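Long-range contacts in DNA endonuclease I-HmuI (Bacillus phage SPO1, PDB 1U3E), which binds DNA and, as an HNH homing endonuclease, probably cleaves it at a metal site to promote intron homing: residues 55-60 against 71-76; 38-43 against 79-84; 15-20 against 83-88. All blocks are in the same frame, centred on the assembly; numbering follows the deposited sequence.

The three contacts lie within about 9 Å of each other, centre to centre. Contact 1 is the buried one: a helix meets a strand beside the manganese and the DNA phosphates. Contacts 2 and 3 are partly buried. They share N83 and L84 in the loop between strands 72-75 and 88-91, and hold successive parts of this loop. Along the chain, contact 1 is nested inside the loops that both close. The chemistry changes with place. Contact 1 uses imidazole rings and apolar packing, contact 2 a histidine-carboxylate bond and a CH-pi contact near the DNA, and contact 3 mainly backbone polar atoms, not touching the DNA.

Contact 1: 55-60 against 71-76. With MN (manganese (II) ion), chain K; nucleotides of chain C.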
loop_
_atom_site.group_PDB
_atom_site.type_symbol
_atom_site.label_atom_id
_atom_site.label_comp_id
_atom_site.label_asym_id
_atom_site.label_seq_id
_atom_site.Cartn_x
_atom_site.Cartn_y
_atom_site.Cartn_z
ATOM N N VAL D 55 -10.906 7.035 -14.302
ATOM C CA VAL D 55 -12.181 6.763 -14.933
ATOM C C VAL D 55 -13.197 6.150 -13.988
ATOM O O VAL D 55 -14.349 6.568 -13.977
ATOM C CB VAL D 55 -12.003 5.842 -16.149
ATOM C CG1 VAL D 55 -13.361 5.414 -16.710
ATOM C CG2 VAL D 55 -11.197 6.558 -17.197
ATOM N N HIS D 56 -12.803 5.173 -13.184
ATOM C CA HIS D 56 -13.798 4.595 -12.308
ATOM C C HIS D 56 -14.282 5.519 -11.196
ATOM O O HIS D 56 -15.375 5.321 -10.667
ATOM C CB HIS D 56 -13.337 3.256 -11.728
ATOM C CG HIS D 56 -12.193 3.354 -10.779
ATOM N ND1 HIS D 56 -10.887 3.452 -11.198
ATOM C CD2 HIS D 56 -12.156 3.334 -9.428
ATOM C CE1 HIS D 56 -10.093 3.485 -10.144
ATOM N NE2 HIS D 56 -10.838 3.414 -9.058
ATOM N N ARG D 57 -13.497 6.524 -10.826
ATOM C CA ARG D 57 -13.962 7.440 -9.798
ATOM C C ARG D 57 -14.961 8.385 -10.453
ATOM O O ARG D 57 -16.012 8.696 -9.883
ATOM C CB ARG D 57 -12.825 8.264 -9.213
ATOM C CG ARG D 57 -11.926 7.543 -8.271
ATOM C CD ARG D 57 -11.414 8.500 -7.227
ATOM N NE ARG D 57 -11.891 8.128 -5.902
ATOM C CZ ARG D 57 -12.336 8.990 -4.997
ATOM N NH1 ARG D 57 -12.366 10.291 -5.268
ATOM N NH2 ARG D 57 -12.760 8.551 -3.820
ATOM N N LEU D 58 -14.628 8.841 -11.657
ATOM C CA LEU D 58 -15.505 9.749 -12.375
ATOM C C LEU D 58 -16.881 9.119 -12.583
ATOM O O LEU D 58 -17.909 9.789 -12.440
ATOM C CB LEU D 58 -14.893 10.143 -13.723
ATOM C CG LEU D 58 -13.577 10.927 -13.682
ATOM C CD1 LEU D 58 -13.074 11.120 -15.084
ATOM C CD2 LEU D 58 -13.770 12.269 -13.028
ATOM N N VAL D 59 -16.909 7.833 -12.908
ATOM C CA VAL D 59 -18.184 7.169 -13.120
ATOM C C VAL D 59 -18.918 7.134 -11.791
ATOM O O VAL D 59 -20.030 7.648 -11.661
ATOM C CB VAL D 59 -17.989 5.731 -13.658
ATOM C CG1 VAL D 59 -19.332 5.063 -13.865
ATOM C CG2 VAL D 59 -17.232 5.768 -14.978
ATOM N N ALA D 60 -18.270 6.542 -10.798
ATOM C CA ALA D 60 -18.839 6.441 -9.470
ATOM C C ALA D 60 -19.336 7.797 -8.950
ATOM O O ALA D 60 -20.446 7.902 -8.426
ATOM C CB ALA D 60 -17.811 5.868 -8.521
ATOM N N LEU D 71 -14.267 7.900 1.538
ATOM C CA LEU D 71 -14.665 6.628 0.945
ATOM C C LEU D 71 -13.849 6.320 -0.273
ATOM O O LEU D 71 -13.202 7.197 -0.841
ATOM C CB LEU D 71 -16.158 6.605 0.608
ATOM C CG LEU D 71 -17.014 6.418 1.860
ATOM C CD1 LEU D 71 -18.444 6.229 1.463
ATOM C CD2 LEU D 71 -16.530 5.216 2.640
ATOM N N VAL D 72 -13.897 5.062 -0.670
ATOM C CA VAL D 72 -13.119 4.578 -1.787
ATOM C C VAL D 72 -14.040 3.860 -2.786
ATOM O O VAL D 72 -15.045 3.266 -2.396
ATOM C CB VAL D 72 -11.992 3.657 -1.209
ATOM C CG1 VAL D 72 -12.282 2.204 -1.476
ATOM C CG2 VAL D 72 -10.650 4.096 -1.716
ATOM N N VAL D 73 -13.716 3.945 -4.073
ATOM C CA VAL D 73 -14.530 3.310 -5.107
ATOM C C VAL D 73 -14.100 1.892 -5.375
ATOM O O VAL D 73 -12.964 1.637 -5.748
ATOM C CB VAL D 73 -14.477 4.082 -6.449
ATOM C CG1 VAL D 73 -15.178 3.270 -7.545
ATOM C CG2 VAL D 73 -15.153 5.432 -6.299
ATOM N N ASP D 74 -15.032 0.965 -5.223
ATOM C CA ASP D 74 -14.725 -0.439 -5.426
ATOM C C ASP D 74 -15.279 -1.030 -6.713
ATOM O O ASP D 74 -16.340 -0.625 -7.188
ATOM C CB ASP D 74 -15.247 -1.224 -4.230
ATOM C CG ASP D 74 -15.306 -2.706 -4.483
ATOM O OD1 ASP D 74 -14.294 -3.273 -4.959
ATOM O OD2 ASP D 74 -16.368 -3.298 -4.188
ATOM N N HIS D 75 -14.526 -1.973 -7.279
ATOM C CA HIS D 75 -14.913 -2.705 -8.483
ATOM C C HIS D 75 -15.431 -4.034 -7.957
ATOM O O HIS D 75 -14.637 -4.911 -7.628
ATOM C CB HIS D 75 -13.710 -2.997 -9.365
ATOM C CG HIS D 75 -13.283 -1.845 -10.209
ATOM N ND1 HIS D 75 -12.678 -0.724 -9.687
ATOM C CD2 HIS D 75 -13.362 -1.645 -11.545
ATOM C CE1 HIS D 75 -12.400 0.116 -10.667
ATOM N NE2 HIS D 75 -12.806 -0.419 -11.805
ATOM N N LYS D 76 -16.749 -4.181 -7.876
ATOM C CA LYS D 76 -17.352 -5.397 -7.350
ATOM C C LYS D 76 -16.706 -6.687 -7.836
ATOM O O LYS D 76 -16.307 -7.535 -7.036
ATOM C CB LYS D 76 -18.846 -5.442 -7.686
ATOM C CG LYS D 76 -19.690 -4.348 -7.047
ATOM C CD LYS D 76 -21.113 -4.392 -7.576
ATOM C CE LYS D 76 -21.918 -3.212 -7.081
ATOM N NZ LYS D 76 -23.336 -3.259 -7.530
HETATM MN MN MN K . -12.199 -4.437 -4.362
ATOM O OP3 DG C 1 -11.767 -2.505 -5.485
ATOM P P DG C 1 -10.926 -1.548 -6.294
ATOM O OP1 DG C 1 -9.930 -2.268 -7.173
ATOM O OP2 DG C 1 -11.749 -0.504 -6.974
ATOM O "O5'" DG C 1 -10.036 -0.770 -5.187
ATOM C "C5'" DG C 1 -9.336 0.429 -5.536
ATOM C "C4'" DG C 1 -9.002 1.225 -4.299
ATOM O "O4'" DG C 1 -7.791 0.693 -3.740
ATOM C "C3'" DG C 1 -8.690 2.679 -4.577
ATOM O "O3'" DG C 1 -9.815 3.499 -4.329
ATOM C "C2'" DG C 1 -7.682 3.027 -3.501
ATOM C "C1'" DG C 1 -6.968 1.727 -3.241
ATOM N N9 DG C 1 -5.703 1.643 -3.960
ATOM C C8 DG C 1 -5.374 0.746 -4.949
ATOM N N7 DG C 1 -4.154 0.895 -5.389
ATOM C C5 DG C 1 -3.658 1.958 -4.653
ATOM C C6 DG C 1 -2.401 2.568 -4.686
ATOM O O6 DG C 1 -1.434 2.286 -5.395
ATOM N N1 DG C 1 -2.311 3.612 -3.775
ATOM C C2 DG C 1 -3.314 4.016 -2.941
ATOM N N2 DG C 1 -3.033 5.044 -2.131
ATOM N N3 DG C 1 -4.504 3.450 -2.899
ATOM C C4 DG C 1 -4.604 2.434 -3.775
ATOM P P DT C 2 -10.101 4.711 -5.324
ATOM O OP1 DT C 2 -11.391 5.327 -4.921
ATOM O OP2 DT C 2 -10.039 4.129 -6.692
ATOM O "O5'" DT C 2 -8.874 5.703 -5.045
ATOM C "C5'" DT C 2 -8.823 6.394 -3.775
ATOM C "C4'" DT C 2 -7.673 7.375 -3.750
ATOM O "O4'" DT C 2 -6.460 6.620 -3.600
ATOM C "C3'" DT C 2 -7.497 8.228 -5.002
ATOM O "O3'" DT C 2 -8.091 9.501 -4.933
ATOM C "C2'" DT C 2 -6.007 8.448 -5.021
ATOM C "C1'" DT C 2 -5.432 7.304 -4.266
ATOM N N1 DT C 2 -4.717 6.408 -5.142
ATOM C C2 DT C 2 -3.391 6.683 -5.240
ATOM O O2 DT C 2 -2.829 7.614 -4.685
ATOM N N3 DT C 2 -2.738 5.816 -6.044
ATOM C C4 DT C 2 -3.245 4.753 -6.735
ATOM O O4 DT C 2 -2.501 4.067 -7.443
ATOM C C5 DT C 2 -4.646 4.524 -6.565
ATOM C C7 DT C 2 -5.291 3.371 -7.269
ATOM C C6 DT C 2 -5.326 5.365 -5.776
ATOM P P DT C 3 -8.118 10.398 -6.241
ATOM O OP1 DT C 3 -9.242 11.349 -6.097
ATOM O OP2 DT C 3 -8.102 9.527 -7.425
ATOM O "O5'" DT C 3 -6.740 11.238 -6.228
ATOM C "C5'" DT C 3 -6.434 12.070 -5.097
ATOM C "C4'" DT C 3 -5.000 12.538 -5.190
ATOM O "O4'" DT C 3 -4.094 11.386 -5.206
ATOM C "C3'" DT C 3 -4.673 13.331 -6.456
ATOM O "O3'" DT C 3 -4.536 14.704 -6.105
ATOM C "C2'" DT C 3 -3.292 12.884 -6.895
ATOM C "C1'" DT C 3 -3.015 11.641 -6.075
ATOM N N1 DT C 3 -2.763 10.466 -6.919
ATOM C C2 DT C 3 -1.450 10.195 -7.221
ATOM O O2 DT C 3 -0.525 10.878 -6.812
ATOM N N3 DT C 3 -1.258 9.093 -8.019
ATOM C C4 DT C 3 -2.235 8.256 -8.534
ATOM O O4 DT C 3 -1.910 7.295 -9.237
ATOM C C5 DT C 3 -3.598 8.608 -8.176
ATOM C C7 DT C 3 -4.731 7.772 -8.707
ATOM C C6 DT C 3 -3.788 9.683 -7.402
HETATM O O HOH W 1 -13.006 -5.457 -5.762
HETATM O O HOH W 2 -11.828 -5.712 -3.062
#
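H56, R57 and A60 of helix 55-63 meet V73 and H75 of strand 72-75 in a buried helix-on-strand contact at the DNA backbone. The two segments run roughly crosswise, at 103°. The imidazoles form an edge-to-face pair, with H75 turning its edge to the face of H56 and the planes 61° apart. H75 CE1 does the touching, 3.2 Å from H56 CG, over the rim of the ring and not its centre. The H56 chi1 of 68° places CG, the atom that H75 CE1 meets. V73 packs beside the pair. Its CG1 lies in the H56 ring plane, 3.6 Å from CD2 of that ring. Its other methyl, CG2, packs on A60 CB at 3.5 Å.

The phosphate of DT2 of chain C joins both segments. Its OP2 accepts from H56 NE2 at 2.6 Å. Its OP1 is gripped twice, by R57 NE at 3.0 Å and by the backbone V73 N at 2.8 Å. The R57 chain bends at chi2 and chi3 to make its bond. H75 ND1 donates to OP2 of DG1 of chain C at 2.9 Å, while its NE2 bonds to the N83 side chain. D74 points away from the helix, and its OD1 binds the manganese at 2.5 Å. N96, OP3 of DG1 of chain C and two waters are further ligands, and R89 forms a salt bridge with D74 OD2. Helix 55-63 thus packs on the first strand of the beta-beta-alpha metal site of HNH (His-Me finger) nucleases, made of strands 72-75 and 88-91 and helix 93-103, which carries N96.

Contact 2: 38-43 against 79-84; sequences GYHRIG and NKDNNL. With nucleotides of chain C.
H40 and D81 supply the one clear hydrogen bond between the segments. H40 NE2 donates to D81 OD1 at 3.0 Å, with an N-H...O angle of 162°. The oxygen lies in the imidazole plane and is met on its anti side. Ring and carboxylate planes are 45° apart. The far ring nitrogen, ND1, bonds to H32, so both ring nitrogens of H40 have partners. The backbone K80 O stands over one face of the ring, toward its rim.

The apolar part is a CH-pi contact. K80 CD sits over the face of Y39, 3.8 Å from the ring centroid. Separately, K80 CB makes van der Waals contact with the carbonyl G38 O, at 3.4 Å.

K80 and D81 come from a type I beta turn, N79 to N82, in the loop between the two strands of the HNH beta-beta-alpha unit. N79 OD1 accepts from D81 N at 2.7 Å, an Asx turn, with the donor above the carbonyl plane.

Bonds to the DNA come from the 38-43 side. Y39 OH donates to OP1 of DG1 of chain C at 3.1 Å. R41 contacts a base edge: NH1 and NH2 both donate to O4 of DT3 of chain C, NH2 at 3.0 Å. D37 pairs with the same guanidinium.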
loop_
_atom_site.group_PDB
_atom_site.type_symbol
_atom_site.label_atom_id
_atom_site.label_comp_id
_atom_site.label_asym_id
_atom_site.label_seq_id
_atom_site.Cartn_x
_atom_site.Cartn_y
_atom_site.Cartn_z
ATOM N N GLY D 38 -2.974 -1.078 -13.410
ATOM C CA GLY D 38 -4.200 -1.500 -14.083
ATOM C C GLY D 38 -5.480 -0.648 -13.942
ATOM O O GLY D 38 -6.554 -1.103 -14.334
ATOM N N TYR D 39 -5.403 0.569 -13.419
ATOM C CA TYR D 39 -6.600 1.402 -13.347
ATOM C C TYR D 39 -6.691 2.376 -14.493
ATOM O O TYR D 39 -5.721 3.097 -14.751
ATOM C CB TYR D 39 -6.623 2.190 -12.048
ATOM C CG TYR D 39 -6.746 1.315 -10.849
ATOM C CD1 TYR D 39 -5.630 0.989 -10.089
ATOM C CD2 TYR D 39 -7.979 0.772 -10.491
ATOM C CE1 TYR D 39 -5.734 0.135 -8.989
ATOM C CE2 TYR D 39 -8.099 -0.086 -9.399
ATOM C CZ TYR D 39 -6.969 -0.401 -8.651
ATOM O OH TYR D 39 -7.076 -1.252 -7.582
ATOM N N HIS D 40 -7.825 2.412 -15.177
ATOM C CA HIS D 40 -7.978 3.369 -16.293
ATOM C C HIS D 40 -8.019 4.819 -15.889
ATOM O O HIS D 40 -8.904 5.244 -15.140
ATOM C CB HIS D 40 -9.260 3.061 -17.054
ATOM C CG HIS D 40 -9.364 1.622 -17.536
ATOM N ND1 HIS D 40 -10.343 1.195 -18.405
ATOM C CD2 HIS D 40 -8.608 0.535 -17.251
ATOM C CE1 HIS D 40 -10.186 -0.096 -18.636
ATOM N NE2 HIS D 40 -9.141 -0.520 -17.947
ATOM N N ARG D 41 -7.060 5.595 -16.395
ATOM C CA ARG D 41 -6.976 7.030 -16.105
ATOM C C ARG D 41 -7.077 7.876 -17.377
ATOM O O ARG D 41 -6.962 7.372 -18.490
ATOM C CB ARG D 41 -5.650 7.370 -15.414
ATOM C CG ARG D 41 -5.393 6.603 -14.121
ATOM C CD ARG D 41 -4.352 5.516 -14.293
ATOM N NE ARG D 41 -3.931 4.936 -13.015
ATOM C CZ ARG D 41 -3.376 5.642 -12.037
ATOM N NH1 ARG D 41 -3.180 6.945 -12.203
ATOM N NH2 ARG D 41 -3.031 5.057 -10.897
ATOM N N ILE D 42 -7.301 9.167 -17.199
ATOM C CA ILE D 42 -7.378 10.090 -18.316
ATOM C C ILE D 42 -7.009 11.452 -17.773
ATOM O O ILE D 42 -6.991 11.648 -16.563
ATOM C CB ILE D 42 -8.796 10.140 -18.959
ATOM C CG1 ILE D 42 -9.867 10.394 -17.905
ATOM C CG2 ILE D 42 -9.093 8.837 -19.672
ATOM C CD1 ILE D 42 -9.969 11.813 -17.437
ATOM N N GLY D 43 -6.692 12.391 -18.653
ATOM C CA GLY D 43 -6.336 13.720 -18.191
ATOM C C GLY D 43 -7.361 14.748 -18.630
ATOM O O GLY D 43 -7.698 14.836 -19.812
ATOM N N ASN D 79 -12.700 -6.899 -11.715
ATOM C CA ASN D 79 -12.224 -6.596 -13.054
ATOM C C ASN D 79 -12.070 -5.084 -13.216
ATOM O O ASN D 79 -13.056 -4.369 -13.401
ATOM C CB ASN D 79 -13.187 -7.141 -14.108
ATOM C CG ASN D 79 -12.786 -6.739 -15.521
ATOM O OD1 ASN D 79 -11.689 -6.226 -15.742
ATOM N ND2 ASN D 79 -13.670 -6.977 -16.482
ATOM N N LYS D 80 -10.831 -4.603 -13.142
ATOM C CA LYS D 80 -10.572 -3.175 -13.268
ATOM C C LYS D 80 -10.870 -2.655 -14.672
ATOM O O LYS D 80 -10.850 -1.450 -14.910
ATOM C CB LYS D 80 -9.118 -2.845 -12.923
ATOM C CG LYS D 80 -8.528 -3.566 -11.727
ATOM C CD LYS D 80 -7.190 -2.925 -11.349
ATOM C CE LYS D 80 -6.252 -3.886 -10.637
ATOM N NZ LYS D 80 -6.838 -4.510 -9.420
ATOM N N ASP D 81 -11.131 -3.554 -15.608
ATOM C CA ASP D 81 -11.432 -3.121 -16.961
ATOM C C ASP D 81 -12.935 -2.927 -17.097
ATOM O O ASP D 81 -13.409 -2.293 -18.038
ATOM C CB ASP D 81 -10.946 -4.153 -17.979
ATOM C CG ASP D 81 -9.460 -4.413 -17.877
ATOM O OD1 ASP D 81 -8.666 -3.476 -18.113
ATOM O OD2 ASP D 81 -9.086 -5.561 -17.558
ATOM N N ASN D 82 -13.680 -3.491 -16.153
ATOM C CA ASN D 82 -15.127 -3.374 -16.152
ATOM C C ASN D 82 -15.477 -2.151 -15.348
ATOM O O ASN D 82 -15.592 -2.212 -14.123
ATOM C CB ASN D 82 -15.761 -4.604 -15.519
ATOM C CG ASN D 82 -17.233 -4.420 -15.255
ATOM O OD1 ASN D 82 -17.876 -3.589 -15.892
ATOM N ND2 ASN D 82 -17.775 -5.204 -14.321
ATOM N N ASN D 83 -15.648 -1.033 -16.036
ATOM C CA ASN D 83 -15.955 0.204 -15.352
ATOM C C ASN D 83 -17.390 0.689 -15.517
ATOM O O ASN D 83 -17.664 1.878 -15.485
ATOM C CB ASN D 83 -14.952 1.288 -15.765
ATOM C CG ASN D 83 -13.531 0.952 -15.355
ATOM O OD1 ASN D 83 -13.255 0.694 -14.192
ATOM N ND2 ASN D 83 -12.624 0.957 -16.313
ATOM N N LEU D 84 -18.330 -0.252 -15.699
ATOM C CA LEU D 84 -19.694 0.222 -15.791
ATOM C C LEU D 84 -20.051 0.697 -14.411
ATOM O O LEU D 84 -19.501 0.183 -13.447
ATOM C CB LEU D 84 -20.718 -0.876 -16.163
ATOM C CG LEU D 84 -20.392 -1.912 -17.250
ATOM C CD1 LEU D 84 -21.650 -2.623 -17.695
ATOM C CD2 LEU D 84 -19.701 -1.247 -18.425
ATOM O OP3 DG C 1 -11.767 -2.505 -5.485
ATOM P P DG C 1 -10.926 -1.548 -6.294
ATOM O OP1 DG C 1 -9.930 -2.268 -7.173
ATOM O OP2 DG C 1 -11.749 -0.504 -6.974
ATOM O "O5'" DG C 1 -10.036 -0.770 -5.187
ATOM C "C5'" DG C 1 -9.336 0.429 -5.536
ATOM C "C4'" DG C 1 -9.002 1.225 -4.299
ATOM O "O4'" DG C 1 -7.791 0.693 -3.740
ATOM C "C3'" DG C 1 -8.690 2.679 -4.577
ATOM O "O3'" DG C 1 -9.815 3.499 -4.329
ATOM C "C2'" DG C 1 -7.682 3.027 -3.501
ATOM C "C1'" DG C 1 -6.968 1.727 -3.241
ATOM N N9 DG C 1 -5.703 1.643 -3.960
ATOM C C8 DG C 1 -5.374 0.746 -4.949
ATOM N N7 DG C 1 -4.154 0.895 -5.389
ATOM C C5 DG C 1 -3.658 1.958 -4.653
ATOM C C6 DG C 1 -2.401 2.568 -4.686
ATOM O O6 DG C 1 -1.434 2.286 -5.395
ATOM N N1 DG C 1 -2.311 3.612 -3.775
ATOM C C2 DG C 1 -3.314 4.016 -2.941
ATOM N N2 DG C 1 -3.033 5.044 -2.131
ATOM N N3 DG C 1 -4.504 3.450 -2.899
ATOM C C4 DG C 1 -4.604 2.434 -3.775
ATOM P P DT C 3 -8.118 10.398 -6.241
ATOM O OP1 DT C 3 -9.242 11.349 -6.097
ATOM O OP2 DT C 3 -8.102 9.527 -7.425
ATOM O "O5'" DT C 3 -6.740 11.238 -6.228
ATOM C "C5'" DT C 3 -6.434 12.070 -5.097
ATOM C "C4'" DT C 3 -5.000 12.538 -5.190
ATOM O "O4'" DT C 3 -4.094 11.386 -5.206
ATOM C "C3'" DT C 3 -4.673 13.331 -6.456
ATOM O "O3'" DT C 3 -4.536 14.704 -6.105
ATOM C "C2'" DT C 3 -3.292 12.884 -6.895
ATOM C "C1'" DT C 3 -3.015 11.641 -6.075
ATOM N N1 DT C 3 -2.763 10.466 -6.919
ATOM C C2 DT C 3 -1.450 10.195 -7.221
ATOM O O2 DT C 3 -0.525 10.878 -6.812
ATOM N N3 DT C 3 -1.258 9.093 -8.019
ATOM C C4 DT C 3 -2.235 8.256 -8.534
ATOM O O4 DT C 3 -1.910 7.295 -9.237
ATOM C C5 DT C 3 -3.598 8.608 -8.176
ATOM C C7 DT C 3 -4.731 7.772 -8.707
ATOM C C6 DT C 3 -3.788 9.683 -7.402
ATOM P P DT C 2 -10.101 4.711 -5.324
ATOM O OP1 DT C 2 -11.391 5.327 -4.921
ATOM O OP2 DT C 2 -10.039 4.129 -6.692
ATOM O "O5'" DT C 2 -8.874 5.703 -5.045
ATOM C "C5'" DT C 2 -8.823 6.394 -3.775
ATOM C "C4'" DT C 2 -7.673 7.375 -3.750
ATOM O "O4'" DT C 2 -6.460 6.620 -3.600
ATOM C "C3'" DT C 2 -7.497 8.228 -5.002
ATOM O "O3'" DT C 2 -8.091 9.501 -4.933
ATOM C "C2'" DT C 2 -6.007 8.448 -5.021
ATOM C "C1'" DT C 2 -5.432 7.304 -4.266
ATOM N N1 DT C 2 -4.717 6.408 -5.142
ATOM C C2 DT C 2 -3.391 6.683 -5.240
ATOM O O2 DT C 2 -2.829 7.614 -4.685
ATOM N N3 DT C 2 -2.738 5.816 -6.044
ATOM C C4 DT C 2 -3.245 4.753 -6.735
ATOM O O4 DT C 2 -2.501 4.067 -7.443
ATOM C C5 DT C 2 -4.646 4.524 -6.565
ATOM C C7 DT C 2 -5.291 3.371 -7.269
ATOM C C6 DT C 2 -5.326 5.365 -5.776
#

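Contact 3: 15-20 against 83-88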
loop_
_atom_site.group_PDB
_atom_site.type_symbol
_atom_site.label_atom_id
_atom_site.label_comp_id
_atom_site.label_asym_id
_atom_site.label_seq_id
_atom_site.Cartn_x
_atom_site.Cartn_y
_atom_site.Cartn_z
ATOM N N VAL D 15 -19.113 12.457 -19.057
ATOM C CA VAL D 15 -18.826 11.069 -18.718
ATOM C C VAL D 15 -20.047 10.173 -18.902
ATOM O O VAL D 15 -21.173 10.621 -18.746
ATOM C CB VAL D 15 -18.322 10.990 -17.253
ATOM C CG1 VAL D 15 -19.223 11.827 -16.348
ATOM C CG2 VAL D 15 -18.264 9.556 -16.781
ATOM N N SER D 16 -19.824 8.905 -19.225
ATOM C CA SER D 16 -20.942 7.981 -19.394
ATOM C C SER D 16 -20.841 6.869 -18.357
ATOM O O SER D 16 -19.754 6.529 -17.899
ATOM C CB SER D 16 -20.942 7.365 -20.791
ATOM O OG SER D 16 -19.962 6.352 -20.893
ATOM N N ASN D 17 -21.978 6.298 -17.992
ATOM C CA ASN D 17 -21.995 5.233 -17.001
ATOM C C ASN D 17 -21.237 3.982 -17.446
ATOM O O ASN D 17 -21.056 3.043 -16.673
ATOM C CB ASN D 17 -23.439 4.868 -16.668
ATOM C CG ASN D 17 -24.233 4.506 -17.888
ATOM O OD1 ASN D 17 -25.333 3.990 -17.784
ATOM N ND2 ASN D 17 -23.681 4.781 -19.059
ATOM N N THR D 18 -20.789 3.962 -18.691
ATOM C CA THR D 18 -20.069 2.803 -19.187
ATOM C C THR D 18 -18.581 2.993 -19.000
ATOM O O THR D 18 -17.800 2.066 -19.197
ATOM C CB THR D 18 -20.347 2.576 -20.663
ATOM O OG1 THR D 18 -19.846 3.681 -21.410
ATOM C CG2 THR D 18 -21.827 2.461 -20.900
ATOM N N GLY D 19 -18.197 4.204 -18.613
ATOM C CA GLY D 19 -16.794 4.502 -18.403
ATOM C C GLY D 19 -16.158 5.278 -19.540
ATOM O O GLY D 19 -14.944 5.255 -19.703
ATOM N N GLU D 20 -16.973 5.961 -20.332
ATOM C CA GLU D 20 -16.459 6.747 -21.443
ATOM C C GLU D 20 -16.337 8.222 -21.063
ATOM O O GLU D 20 -17.254 8.808 -20.472
ATOM C CB GLU D 20 -17.372 6.609 -22.662
ATOM C CG GLU D 20 -17.147 5.367 -23.501
ATOM C CD GLU D 20 -18.274 5.131 -24.484
ATOM O OE1 GLU D 20 -18.894 6.126 -24.904
ATOM O OE2 GLU D 20 -18.538 3.962 -24.840
ATOM N N ASN D 83 -15.648 -1.033 -16.036
ATOM C CA ASN D 83 -15.955 0.204 -15.352
ATOM C C ASN D 83 -17.390 0.689 -15.517
ATOM O O ASN D 83 -17.664 1.878 -15.485
ATOM C CB ASN D 83 -14.952 1.288 -15.765
ATOM C CG ASN D 83 -13.531 0.952 -15.355
ATOM O OD1 ASN D 83 -13.255 0.694 -14.192
ATOM N ND2 ASN D 83 -12.624 0.957 -16.313
ATOM N N LEU D 84 -18.330 -0.252 -15.699
ATOM C CA LEU D 84 -19.694 0.222 -15.791
ATOM C C LEU D 84 -20.051 0.697 -14.411
ATOM O O LEU D 84 -19.501 0.183 -13.447
ATOM C CB LEU D 84 -20.718 -0.876 -16.163
ATOM C CG LEU D 84 -20.392 -1.912 -17.250
ATOM C CD1 LEU D 84 -21.650 -2.623 -17.695
ATOM C CD2 LEU D 84 -19.701 -1.247 -18.425
ATOM N N SER D 85 -20.946 1.664 -14.278
ATOM C CA SER D 85 -21.315 2.159 -12.968
ATOM C C SER D 85 -21.927 1.052 -12.139
ATOM O O SER D 85 -21.802 1.041 -10.915
ATOM C CB SER D 85 -22.293 3.329 -13.097
ATOM O OG SER D 85 -23.471 2.937 -13.777
ATOM N N THR D 86 -22.607 0.122 -12.791
ATOM C CA THR D 86 -23.240 -0.967 -12.058
ATOM C C THR D 86 -22.246 -1.881 -11.353
ATOM O O THR D 86 -22.617 -2.600 -10.426
ATOM C CB THR D 86 -24.128 -1.831 -12.973
ATOM O OG1 THR D 86 -23.332 -2.388 -14.023
ATOM C CG2 THR D 86 -25.253 -1.003 -13.567
ATOM N N ASN D 87 -20.988 -1.851 -11.792
ATOM C CA ASN D 87 -19.930 -2.668 -11.192
ATOM C C ASN D 87 -19.142 -1.953 -10.086
ATOM O O ASN D 87 -18.314 -2.566 -9.413
ATOM C CB ASN D 87 -18.944 -3.117 -12.265
ATOM C CG ASN D 87 -17.883 -4.050 -11.716
ATOM O OD1 ASN D 87 -18.203 -5.030 -11.058
ATOM N ND2 ASN D 87 -16.619 -3.757 -11.994
ATOM N N LEU D 88 -19.399 -0.658 -9.912
ATOM C CA LEU D 88 -18.709 0.160 -8.927
ATOM C C LEU D 88 -19.622 0.532 -7.762
ATOM O O LEU D 88 -20.840 0.497 -7.883
ATOM C CB LEU D 88 -18.189 1.424 -9.616
ATOM C CG LEU D 88 -17.410 1.151 -10.909
ATOM C CD1 LEU D 88 -17.156 2.433 -11.672
ATOM C CD2 LEU D 88 -16.111 0.468 -10.569
#
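S85 OG stands between its backbone N and carbonyl carbon (chi1 60°), where it lies 3.5 Å from N17 CB. N17 belongs to the tip of a beta hairpin, strands 13-16 and 21-23, closed by a type I turn from S16 to G19 with a G1 beta bulge. G19 has the positive phi of the bulge glycine. G19 N donates to S16 O, and S16 N donates to E20 O, the pairing that defines this motif.

The hairpin tip rests on the start of a short 3-10 segment, 85-87, which leads into strand 88-91. A backbone bond joins them: S85 N donates to N17 O at 2.8 Å. The same oxygen takes a CA-H...O contact from L84 CA at 3.3 Å. Beside it, L84 CD2 lies 3.9 Å from T18 O. S85 also packs on V59 and F63, so helix 55-63 lines this junction between the N-terminal hairpin and the HNH part of the chain.

The turn is braced from within by S16. Its OG accepts from E20 N at 3.1 Å, and lies 2.7 Å from T18 OG1 in a hydroxyl-hydroxyl hydrogen bond that either oxygen could donate.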